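Local coordinates for endo-beta-mannanase (Opitutaceae bacterium TAV5, PDB 7BOB), which acts as a trimeric exo-beta-1,4-mannosidase of glycosyl hydrolase family 5, probably releasing mannose units from the ends of beta-1,4-linked mannans and manno-oligosaccharides, at residues H172-R177 and T204-G209; L264-K269 and V427-G432; P390-H395 and R400-E405. One frame throughout, in Å; residues are numbered along the deposited sequence.

Interaction 1 of 3, residues H172-R177 and T204-G209; sequences HEWCRR and TGWRLG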
loop_
_atom_site.group_PDB
_atom_site.type_symbol
_atom_site.label_atom_id
_atom_site.label_comp_id
_atom_site.label_asym_id
_atom_site.label_seq_id
_atom_site.Cartn_x
_atom_site.Cartn_y
_atom_site.Cartn_z
ATOM N N HIS A 172 0.754 -20.519 15.348
ATOM C CA HIS A 172 0.896 -21.961 15.511
ATOM C C HIS A 172 1.135 -22.320 16.970
ATOM O O HIS A 172 0.524 -23.267 17.493
ATOM C CB HIS A 172 2.037 -22.463 14.624
ATOM C CG HIS A 172 2.282 -23.939 14.694
ATOM N ND1 HIS A 172 2.032 -24.785 13.635
ATOM C CD2 HIS A 172 2.805 -24.712 15.676
ATOM C CE1 HIS A 172 2.370 -26.019 13.966
ATOM N NE2 HIS A 172 2.841 -26.001 15.202
ATOM N N GLU A 173 1.995 -21.543 17.656
ATOM C CA GLU A 173 2.310 -21.831 19.047
ATOM C C GLU A 173 1.113 -21.564 19.949
ATOM O O GLU A 173 0.846 -22.338 20.874
ATOM C CB GLU A 173 3.531 -21.011 19.490
ATOM C CG GLU A 173 3.876 -21.084 20.982
ATOM C CD GLU A 173 4.261 -22.500 21.449
ATOM O OE1 GLU A 173 4.505 -23.389 20.608
ATOM O OE2 GLU A 173 4.322 -22.734 22.668
ATOM N N TRP A 174 0.385 -20.472 19.707
ATOM C CA TRP A 174 -0.784 -20.166 20.525
ATOM C C TRP A 174 -1.817 -21.272 20.423
ATOM O O TRP A 174 -2.457 -21.644 21.424
ATOM C CB TRP A 174 -1.386 -18.843 20.075
ATOM C CG TRP A 174 -2.563 -18.393 20.860
ATOM C CD1 TRP A 174 -2.548 -17.594 21.971
ATOM C CD2 TRP A 174 -3.938 -18.669 20.577
ATOM N NE1 TRP A 174 -3.831 -17.365 22.399
ATOM C CE2 TRP A 174 -4.704 -18.016 21.564
ATOM C CE3 TRP A 174 -4.596 -19.404 19.590
ATOM C CZ2 TRP A 174 -6.096 -18.081 21.595
ATOM C CZ3 TRP A 174 -5.982 -19.466 19.618
ATOM C CH2 TRP A 174 -6.717 -18.806 20.610
ATOM N N CYS A 175 -1.978 -21.814 19.211
ATOM C CA CYS A 175 -2.945 -22.877 18.972
ATOM C C CYS A 175 -2.538 -24.149 19.706
ATOM O O CYS A 175 -3.372 -24.805 20.334
ATOM C CB CYS A 175 -3.070 -23.120 17.463
ATOM S SG CYS A 175 -4.222 -24.412 16.966
ATOM N N ARG A 176 -1.246 -24.493 19.648
ATOM C CA ARG A 176 -0.723 -25.602 20.437
ATOM C C ARG A 176 -0.992 -25.394 21.918
ATOM O O ARG A 176 -1.438 -26.316 22.610
ATOM C CB ARG A 176 0.785 -25.768 20.199
ATOM C CG ARG A 176 1.367 -27.116 20.676
ATOM C CD ARG A 176 2.902 -27.096 20.746
ATOM N NE ARG A 176 3.395 -26.036 21.618
ATOM C CZ ARG A 176 3.560 -26.168 22.936
ATOM N NH1 ARG A 176 3.283 -27.325 23.534
ATOM N NH2 ARG A 176 3.997 -25.146 23.662
ATOM N N ARG A 177 -0.748 -24.180 22.414
ATOM C CA ARG A 177 -0.904 -23.931 23.844
ATOM C C ARG A 177 -2.365 -23.984 24.267
ATOM O O ARG A 177 -2.684 -24.526 25.330
ATOM C CB ARG A 177 -0.298 -22.585 24.215
ATOM C CG ARG A 177 1.227 -22.564 24.194
ATOM C CD ARG A 177 1.826 -23.286 25.389
ATOM N NE ARG A 177 1.170 -22.922 26.641
ATOM C CZ ARG A 177 1.569 -21.941 27.448
ATOM N NH1 ARG A 177 2.633 -21.214 27.153
ATOM N NH2 ARG A 177 0.907 -21.696 28.567
ATOM N N THR A 204 -3.446 -15.712 7.214
ATOM C CA THR A 204 -3.663 -15.178 8.546
ATOM C C THR A 204 -2.832 -15.898 9.585
ATOM O O THR A 204 -2.919 -15.557 10.757
ATOM C CB THR A 204 -5.134 -15.315 8.927
ATOM O OG1 THR A 204 -5.435 -16.721 9.053
ATOM C CG2 THR A 204 -6.029 -14.700 7.848
ATOM N N GLY A 205 -2.048 -16.904 9.179
ATOM C CA GLY A 205 -1.443 -17.838 10.098
ATOM C C GLY A 205 -2.323 -19.024 10.443
ATOM O O GLY A 205 -1.846 -19.962 11.099
ATOM N N TRP A 206 -3.592 -19.022 10.013
ATOM C CA TRP A 206 -4.496 -20.157 10.223
ATOM C C TRP A 206 -4.547 -20.923 8.902
ATOM O O TRP A 206 -5.302 -20.571 7.989
ATOM C CB TRP A 206 -5.862 -19.679 10.701
ATOM C CG TRP A 206 -5.809 -19.176 12.136
ATOM C CD1 TRP A 206 -5.557 -17.892 12.556
ATOM C CD2 TRP A 206 -5.984 -19.958 13.330
ATOM N NE1 TRP A 206 -5.570 -17.828 13.935
ATOM C CE2 TRP A 206 -5.831 -19.080 14.432
ATOM C CE3 TRP A 206 -6.255 -21.313 13.575
ATOM C CZ2 TRP A 206 -5.945 -19.514 15.758
ATOM C CZ3 TRP A 206 -6.361 -21.741 14.885
ATOM C CH2 TRP A 206 -6.215 -20.842 15.966
ATOM N N ARG A 207 -3.721 -21.961 8.793
ATOM C CA ARG A 207 -3.356 -22.527 7.504
ATOM C C ARG A 207 -3.834 -23.959 7.351
ATOM O O ARG A 207 -3.898 -24.728 8.319
ATOM C CB ARG A 207 -1.852 -22.502 7.313
ATOM C CG ARG A 207 -1.277 -21.096 7.253
ATOM C CD ARG A 207 0.220 -21.132 7.452
ATOM N NE ARG A 207 0.845 -19.872 7.062
ATOM C CZ ARG A 207 2.156 -19.660 7.074
ATOM N NH1 ARG A 207 2.977 -20.632 7.466
ATOM N NH2 ARG A 207 2.647 -18.482 6.680
ATOM N N LEU A 208 -4.163 -24.296 6.107
ATOM C CA LEU A 208 -4.358 -25.673 5.675
ATOM C C LEU A 208 -3.022 -26.175 5.155
ATOM O O LEU A 208 -2.571 -25.745 4.096
ATOM C CB LEU A 208 -5.407 -25.756 4.565
ATOM C CG LEU A 208 -6.762 -25.099 4.822
ATOM C CD1 LEU A 208 -7.607 -25.134 3.564
ATOM C CD2 LEU A 208 -7.468 -25.825 5.957
ATOM N N GLY A 209 -2.375 -27.069 5.889
ATOM C CA GLY A 209 -1.225 -27.724 5.300
ATOM C C GLY A 209 0.087 -27.561 6.032
ATOM O O GLY A 209 0.784 -26.539 5.892
#
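CZ3 of Trp-174 comes up to the edge of the Trp-206 indole, and Cys-175 lies next to it: a worked example of how one large aromatic can fasten a loop to a helix without polar help. Trp-174 CZ3 stays close to the plane of that indole, 3.9 Å from CZ2 of Trp-206. Two atoms round the same six-membered ring, past CH2, Cys-175 SG comes within 4.0 Å of Trp-206 CZ3. This sulfur-aromatic contact is oblique, the sulfur lying 58° off the ring normal. With CG anti to the carbonyl carbon (chi1 -72°), Trp-206 carries the far end of its indole to the helix. The base of that side chain is steadied by an ST turn, in which Trp-206 N donates to Thr-204 OG1 at 3.1 Å.

The solvent side of the helix has a different character. There Arg-176 grips Glu-173 side-on, NE to OE1 at 3.0 Å and NH2 to OE2 at 2.6 Å, a salt bridge within one helical turn, its arginine exposed, that takes no part in holding the loop.

In the (beta/alpha)8 barrel expected of this family, helix 168-183 connects strand 151-154 with strand 191-192. Trp-174 reaches inward to an edge-to-face contact with Phe-100 of strand 94-101, while Trp-206 also packs on Val-171 of the same helix and on the loop residues Asp-158 and Cys-195.

Interaction 2 of 3, residues L264-K269 and V427-G432; sequences LPFYVK and VGIVRG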
loop_
_atom_site.group_PDB
_atom_site.type_symbol
_atom_site.label_atom_id
_atom_site.label_comp_id
_atom_site.label_asym_id
_atom_site.label_seq_id
_atom_site.Cartn_x
_atom_site.Cartn_y
_atom_site.Cartn_z
ATOM N N LEU A 264 -18.944 -21.710 -1.401
ATOM C CA LEU A 264 -18.874 -22.502 -0.171
ATOM C C LEU A 264 -18.490 -23.958 -0.448
ATOM O O LEU A 264 -17.550 -24.457 0.199
ATOM C CB LEU A 264 -20.198 -22.337 0.582
ATOM C CG LEU A 264 -20.311 -22.734 2.052
ATOM C CD1 LEU A 264 -19.150 -22.181 2.833
ATOM C CD2 LEU A 264 -21.646 -22.244 2.635
ATOM N N PRO A 265 -19.076 -24.661 -1.428
ATOM C CA PRO A 265 -18.578 -26.021 -1.722
ATOM C C PRO A 265 -17.113 -26.052 -2.098
ATOM O O PRO A 265 -16.404 -27.003 -1.740
ATOM C CB PRO A 265 -19.459 -26.485 -2.896
ATOM C CG PRO A 265 -20.697 -25.662 -2.775
ATOM C CD PRO A 265 -20.244 -24.322 -2.263
ATOM N N PHE A 266 -16.635 -25.035 -2.817
ATOM C CA PHE A 266 -15.216 -24.976 -3.147
ATOM C C PHE A 266 -14.362 -24.854 -1.890
ATOM O O PHE A 266 -13.349 -25.553 -1.748
ATOM C CB PHE A 266 -14.946 -23.816 -4.098
ATOM C CG PHE A 266 -13.501 -23.455 -4.193
ATOM C CD1 PHE A 266 -12.647 -24.156 -5.050
ATOM C CD2 PHE A 266 -12.976 -22.424 -3.414
ATOM C CE1 PHE A 266 -11.294 -23.824 -5.127
ATOM C CE2 PHE A 266 -11.618 -22.078 -3.501
ATOM C CZ PHE A 266 -10.782 -22.783 -4.359
ATOM N N TYR A 267 -14.744 -23.954 -0.973
ATOM C CA TYR A 267 -14.007 -23.819 0.290
ATOM C C TYR A 267 -14.017 -25.124 1.077
ATOM O O TYR A 267 -12.995 -25.517 1.660
ATOM C CB TYR A 267 -14.606 -22.707 1.154
ATOM C CG TYR A 267 -14.469 -21.321 0.563
ATOM C CD1 TYR A 267 -13.276 -20.903 0.001
ATOM C CD2 TYR A 267 -15.532 -20.427 0.589
ATOM C CE1 TYR A 267 -13.155 -19.637 -0.536
ATOM C CE2 TYR A 267 -15.411 -19.152 0.065
ATOM C CZ TYR A 267 -14.230 -18.772 -0.491
ATOM O OH TYR A 267 -14.128 -17.525 -1.029
ATOM N N VAL A 268 -15.177 -25.794 1.126
ATOM C CA VAL A 268 -15.275 -27.069 1.834
ATOM C C VAL A 268 -14.360 -28.101 1.187
ATOM O O VAL A 268 -13.637 -28.828 1.879
ATOM C CB VAL A 268 -16.743 -27.544 1.879
ATOM C CG1 VAL A 268 -16.862 -28.977 2.460
ATOM C CG2 VAL A 268 -17.581 -26.563 2.687
ATOM N N LYS A 269 -14.339 -28.143 -0.150
ATOM C CA LYS A 269 -13.457 -29.062 -0.868
ATOM C C LYS A 269 -11.995 -28.845 -0.488
ATOM O O LYS A 269 -11.252 -29.806 -0.261
ATOM C CB LYS A 269 -13.617 -28.873 -2.382
ATOM C CG LYS A 269 -14.909 -29.390 -2.977
ATOM C CD LYS A 269 -14.882 -29.356 -4.524
ATOM C CE LYS A 269 -16.287 -29.585 -5.076
ATOM N NZ LYS A 269 -16.362 -29.484 -6.569
ATOM N N VAL A 427 -15.210 -31.461 -10.043
ATOM C CA VAL A 427 -13.897 -30.892 -9.758
ATOM C C VAL A 427 -13.451 -31.286 -8.354
ATOM O O VAL A 427 -14.133 -30.984 -7.368
ATOM C CB VAL A 427 -13.908 -29.370 -9.914
ATOM C CG1 VAL A 427 -12.500 -28.833 -9.739
ATOM C CG2 VAL A 427 -14.514 -28.994 -11.260
ATOM N N GLY A 428 -12.286 -31.929 -8.271
ATOM C CA GLY A 428 -11.600 -32.175 -7.025
ATOM C C GLY A 428 -10.374 -31.284 -6.839
ATOM O O GLY A 428 -10.016 -30.459 -7.680
ATOM N N ILE A 429 -9.732 -31.478 -5.688
ATOM C CA ILE A 429 -8.495 -30.808 -5.308
ATOM C C ILE A 429 -7.451 -31.885 -5.083
ATOM O O ILE A 429 -7.747 -32.920 -4.480
ATOM C CB ILE A 429 -8.675 -29.967 -4.027
ATOM C CG1 ILE A 429 -9.871 -29.027 -4.169
ATOM C CG2 ILE A 429 -7.381 -29.197 -3.670
ATOM C CD1 ILE A 429 -9.637 -27.868 -5.120
ATOM N N VAL A 430 -6.252 -31.674 -5.599
ATOM C CA VAL A 430 -5.137 -32.583 -5.373
ATOM C C VAL A 430 -4.004 -31.767 -4.765
ATOM O O VAL A 430 -3.781 -30.612 -5.153
ATOM C CB VAL A 430 -4.703 -33.292 -6.680
ATOM C CG1 VAL A 430 -4.284 -32.272 -7.756
ATOM C CG2 VAL A 430 -3.573 -34.268 -6.404
ATOM N N ARG A 431 -3.315 -32.343 -3.791
ATOM C CA ARG A 431 -2.368 -31.594 -2.976
ATOM C C ARG A 431 -0.954 -31.800 -3.503
ATOM O O ARG A 431 -0.486 -32.938 -3.606
ATOM C CB ARG A 431 -2.465 -32.015 -1.510
ATOM C CG ARG A 431 -3.749 -31.565 -0.844
ATOM C CD ARG A 431 -3.872 -32.081 0.607
ATOM N NE ARG A 431 -2.640 -31.892 1.366
ATOM C CZ ARG A 431 -2.509 -32.211 2.653
ATOM N NH1 ARG A 431 -3.534 -32.737 3.317
ATOM N NH2 ARG A 431 -1.355 -32.013 3.275
ATOM N N GLY A 432 -0.280 -30.705 -3.839
ATOM C CA GLY A 432 1.098 -30.769 -4.294
ATOM C C GLY A 432 2.138 -30.996 -3.212
ATOM O O GLY A 432 3.292 -31.293 -3.535
#
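Lys-269 reaches from helix 264-269 to strand 427-431 to place its ammonium on the backbone of Val-427, illustrating how a long side chain can join two domains by both its stem and its tip. NZ donates to Val-427 O at 2.8 Å, in the carbonyl plane and on a lone pair, with a C=O...donor angle of 143°. Beyond CG the chain is extended, which carries CE to 3.4 Å from that same oxygen Val-427 O. Nearer the helix, CB of Lys-269 rests 4.2 Å from CG1 of Ile-429. Phe-266, one turn back, adds CE1 at 4.4 Å from Ile-429 CD1.

In the next shell, His-417 of helix 406-422 meets the helix twice: its NE2 is hydrogen-bonded to Lys-269 NZ and its ring meets that of Phe-266. The strand runs 30° from the helix axis at 9.2 Å. Within its sheet it is bonded to strand 385-389, Gly-428 pairing with Val-385 and Leu-387, and it forms the outermost strand of that sheet within the chain.

A protonated lysine would use NE2 of His-417 as an acceptor, so this pairing would probably favour a neutral imidazole, leaving the ammonium shared between a ring nitrogen and an edge-strand carbonyl.

Interaction 3 of 3, residues P390-H395 and R400-E405; sequences PRHYYH and RNPGNE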
loop_
_atom_site.group_PDB
_atom_site.type_symbol
_atom_site.label_atom_id
_atom_site.label_comp_id
_atom_site.label_asym_id
_atom_site.label_seq_id
_atom_site.Cartn_x
_atom_site.Cartn_y
_atom_site.Cartn_z
ATOM N N PRO A 390 -0.851 -25.923 -4.666
ATOM C CA PRO A 390 0.623 -25.972 -4.711
ATOM C C PRO A 390 1.233 -26.398 -3.378
ATOM O O PRO A 390 0.647 -26.197 -2.309
ATOM C CB PRO A 390 1.019 -24.529 -5.069
ATOM C CG PRO A 390 -0.152 -23.683 -4.640
ATOM C CD PRO A 390 -1.381 -24.559 -4.839
ATOM N N ARG A 391 2.448 -26.966 -3.450
ATOM C CA ARG A 391 3.114 -27.452 -2.238
ATOM C C ARG A 391 3.328 -26.337 -1.210
ATOM O O ARG A 391 3.204 -26.568 -0.009
ATOM C CB ARG A 391 4.448 -28.119 -2.582
ATOM C CG ARG A 391 5.350 -28.369 -1.363
ATOM C CD ARG A 391 6.636 -29.109 -1.720
ATOM N NE ARG A 391 6.357 -30.470 -2.156
ATOM C CZ ARG A 391 6.237 -31.504 -1.326
ATOM N NH1 ARG A 391 6.398 -31.336 -0.015
ATOM N NH2 ARG A 391 5.964 -32.712 -1.806
ATOM N N HIS A 392 3.677 -25.138 -1.647
ATOM C CA HIS A 392 3.839 -24.008 -0.736
ATOM C C HIS A 392 2.761 -22.993 -1.081
ATOM O O HIS A 392 2.826 -22.326 -2.121
ATOM C CB HIS A 392 5.235 -23.397 -0.835
ATOM C CG HIS A 392 6.338 -24.410 -0.795
ATOM N ND1 HIS A 392 6.850 -24.907 0.387
ATOM C CD2 HIS A 392 7.016 -25.033 -1.792
ATOM C CE1 HIS A 392 7.801 -25.783 0.116
ATOM N NE2 HIS A 392 7.919 -25.883 -1.198
ATOM N N TYR A 393 1.767 -22.898 -0.216
ATOM C CA TYR A 393 0.565 -22.121 -0.454
ATOM C C TYR A 393 0.591 -20.769 0.252
ATOM O O TYR A 393 0.129 -19.772 -0.313
ATOM C CB TYR A 393 -0.655 -22.944 -0.012
ATOM C CG TYR A 393 -2.003 -22.358 -0.388
ATOM C CD1 TYR A 393 -2.619 -21.387 0.413
ATOM C CD2 TYR A 393 -2.677 -22.795 -1.526
ATOM C CE1 TYR A 393 -3.872 -20.866 0.071
ATOM C CE2 TYR A 393 -3.920 -22.283 -1.882
ATOM C CZ TYR A 393 -4.510 -21.321 -1.094
ATOM O OH TYR A 393 -5.740 -20.815 -1.479
ATOM N N TYR A 394 1.148 -20.700 1.458
ATOM C CA TYR A 394 1.133 -19.482 2.252
ATOM C C TYR A 394 2.503 -18.833 2.191
ATOM O O TYR A 394 3.528 -19.519 2.257
ATOM C CB TYR A 394 0.736 -19.783 3.706
ATOM C CG TYR A 394 -0.615 -20.468 3.802
ATOM C CD1 TYR A 394 -1.790 -19.719 3.891
ATOM C CD2 TYR A 394 -0.723 -21.856 3.792
ATOM C CE1 TYR A 394 -3.034 -20.329 3.970
ATOM C CE2 TYR A 394 -1.972 -22.487 3.868
ATOM C CZ TYR A 394 -3.115 -21.717 3.954
ATOM O OH TYR A 394 -4.345 -22.317 4.009
ATOM N N HIS A 395 2.518 -17.510 2.072
ATOM C CA HIS A 395 3.758 -16.797 1.782
ATOM C C HIS A 395 4.455 -16.218 3.010
ATOM O O HIS A 395 5.681 -16.087 2.991
ATOM C CB HIS A 395 3.493 -15.664 0.782
ATOM C CG HIS A 395 2.500 -14.650 1.269
ATOM N ND1 HIS A 395 1.174 -14.962 1.503
ATOM C CD2 HIS A 395 2.638 -13.338 1.580
ATOM C CE1 HIS A 395 0.535 -13.879 1.910
ATOM N NE2 HIS A 395 1.405 -12.887 1.987
ATOM N N ARG A 400 10.657 -21.218 1.429
ATOM C CA ARG A 400 10.699 -22.224 0.377
ATOM C C ARG A 400 9.570 -22.055 -0.628
ATOM O O ARG A 400 9.429 -22.880 -1.539
ATOM C CB ARG A 400 10.703 -23.636 0.991
ATOM C CG ARG A 400 12.106 -23.978 1.528
ATOM C CD ARG A 400 12.259 -25.330 2.251
ATOM N NE ARG A 400 13.641 -25.841 2.133
ATOM C CZ ARG A 400 14.036 -26.809 1.295
ATOM N NH1 ARG A 400 13.156 -27.413 0.497
ATOM N NH2 ARG A 400 15.318 -27.186 1.260
ATOM N N ASN A 401 8.782 -20.987 -0.503
ATOM C CA ASN A 401 7.644 -20.756 -1.388
ATOM C C ASN A 401 8.110 -20.053 -2.666
ATOM O O ASN A 401 8.753 -19.005 -2.576
ATOM C CB ASN A 401 6.603 -19.920 -0.662
ATOM C CG ASN A 401 5.293 -19.784 -1.432
ATOM O OD1 ASN A 401 5.236 -19.885 -2.673
ATOM N ND2 ASN A 401 4.224 -19.514 -0.685
ATOM N N PRO A 402 7.839 -20.587 -3.863
ATOM C CA PRO A 402 8.257 -19.886 -5.090
ATOM C C PRO A 402 7.474 -18.611 -5.394
ATOM O O PRO A 402 7.753 -17.972 -6.409
ATOM C CB PRO A 402 8.050 -20.938 -6.188
ATOM C CG PRO A 402 7.060 -21.916 -5.620
ATOM C CD PRO A 402 7.370 -21.957 -4.140
ATOM N N GLY A 403 6.509 -18.206 -4.568
ATOM C CA GLY A 403 5.803 -16.954 -4.803
ATOM C C GLY A 403 4.284 -17.031 -4.719
ATOM O O GLY A 403 3.605 -16.037 -5.000
ATOM N N ASN A 404 3.732 -18.175 -4.314
ATOM C CA ASN A 404 2.282 -18.295 -4.195
ATOM C C ASN A 404 1.752 -17.501 -3.000
ATOM O O ASN A 404 2.365 -17.461 -1.932
ATOM C CB ASN A 404 1.879 -19.766 -4.083
ATOM C CG ASN A 404 2.183 -20.545 -5.359
ATOM O OD1 ASN A 404 1.767 -20.156 -6.458
ATOM N ND2 ASN A 404 2.929 -21.633 -5.221
ATOM N N GLU A 405 0.604 -16.849 -3.198
ATOM C CA GLU A 405 -0.077 -16.080 -2.162
ATOM C C GLU A 405 -1.549 -16.472 -2.163
ATOM O O GLU A 405 -2.177 -16.517 -3.238
ATOM C CB GLU A 405 0.064 -14.576 -2.383
ATOM C CG GLU A 405 1.484 -14.171 -2.487
ATOM C CD GLU A 405 1.668 -12.677 -2.455
ATOM O OE1 GLU A 405 0.664 -11.944 -2.287
ATOM O OE2 GLU A 405 2.831 -12.246 -2.602
#
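The imidazole of His-392 lies between a backbone oxygen and a side-chain methylene: on one face the carbonyl oxygen of Arg-400, 3.2 Å from CD2 of His-392 and offset toward the rim, and on the opposite face CG of Arg-391. The second histidine, His-395, takes the aliphatic stem of Glu-405 over one face in a CH-pi contact, with CG of Glu-405 at 3.9 Å from CG of His-395, and the carboxylate continues stacked along the ring, the planes only 13° apart. Between these two histidines stands an Asx turn, the principle being that one asparagine can fold its own bend and tie it to an earlier part of the same loop.

The OD1 atom of Asn-401 accepts from Gly-403 N and Asn-404 N, both at 2.8 Å and both from the same face of the amide, which winds residues 401-404 into a tight bend. With CG anti to the backbone N (chi1 -172°), the amide reaches across the loop, and its ND2 donates to Tyr-394 O at 3.0 Å. Tyr-394 O lies in the amide plane of Asn-401, whereas ND2 stands 76° out of the carbonyl plane of Tyr-394, not on a lone pair. With an alanine in place of Asn-401, the 401-404 bend would probably lose its clasp and Tyr-394 O this donor.

The loop that holds both segments connects strand 385-389 with helix 406-422, Glu-405 occupying the N-cap position. At its exposed end Arg-400 packs on His-327 of a second subunit, bringing the loop to a trimer interface. Asn-404 ND2 serves two carbonyls, Phe-451 O and that of His-392, reaching His-392 O at 3.2 Å while CB of Pro-390 lies 3.5 Å from the same ND2 atom.

In the fold
The contacts run from the (beta/alpha)8 barrel expected of this family into the following domain. Interaction 1 ties barrel helix 168-183 to the loop before strand 237-241, interaction 2 joins barrel helix 258-272 to the edge strand of the second sheet, and interaction 3 follows strand 385-389. Interactions 1 and 3, centres 17 Å apart, meet where Tyr-394 OH lies 2.9 Å from Leu-208 N, a probable hydrogen bond. Interactions 2 and 3, equally spaced, merely pack, Arg-391 NE 3.5 Å from Gly-432 O; interactions 1 and 2 stay about 5 Å apart at their nearest atoms. The family's active site lies at the C-terminal barrel-strand ends; with no catalytic residue or ligand identified here, its relation to them stays open.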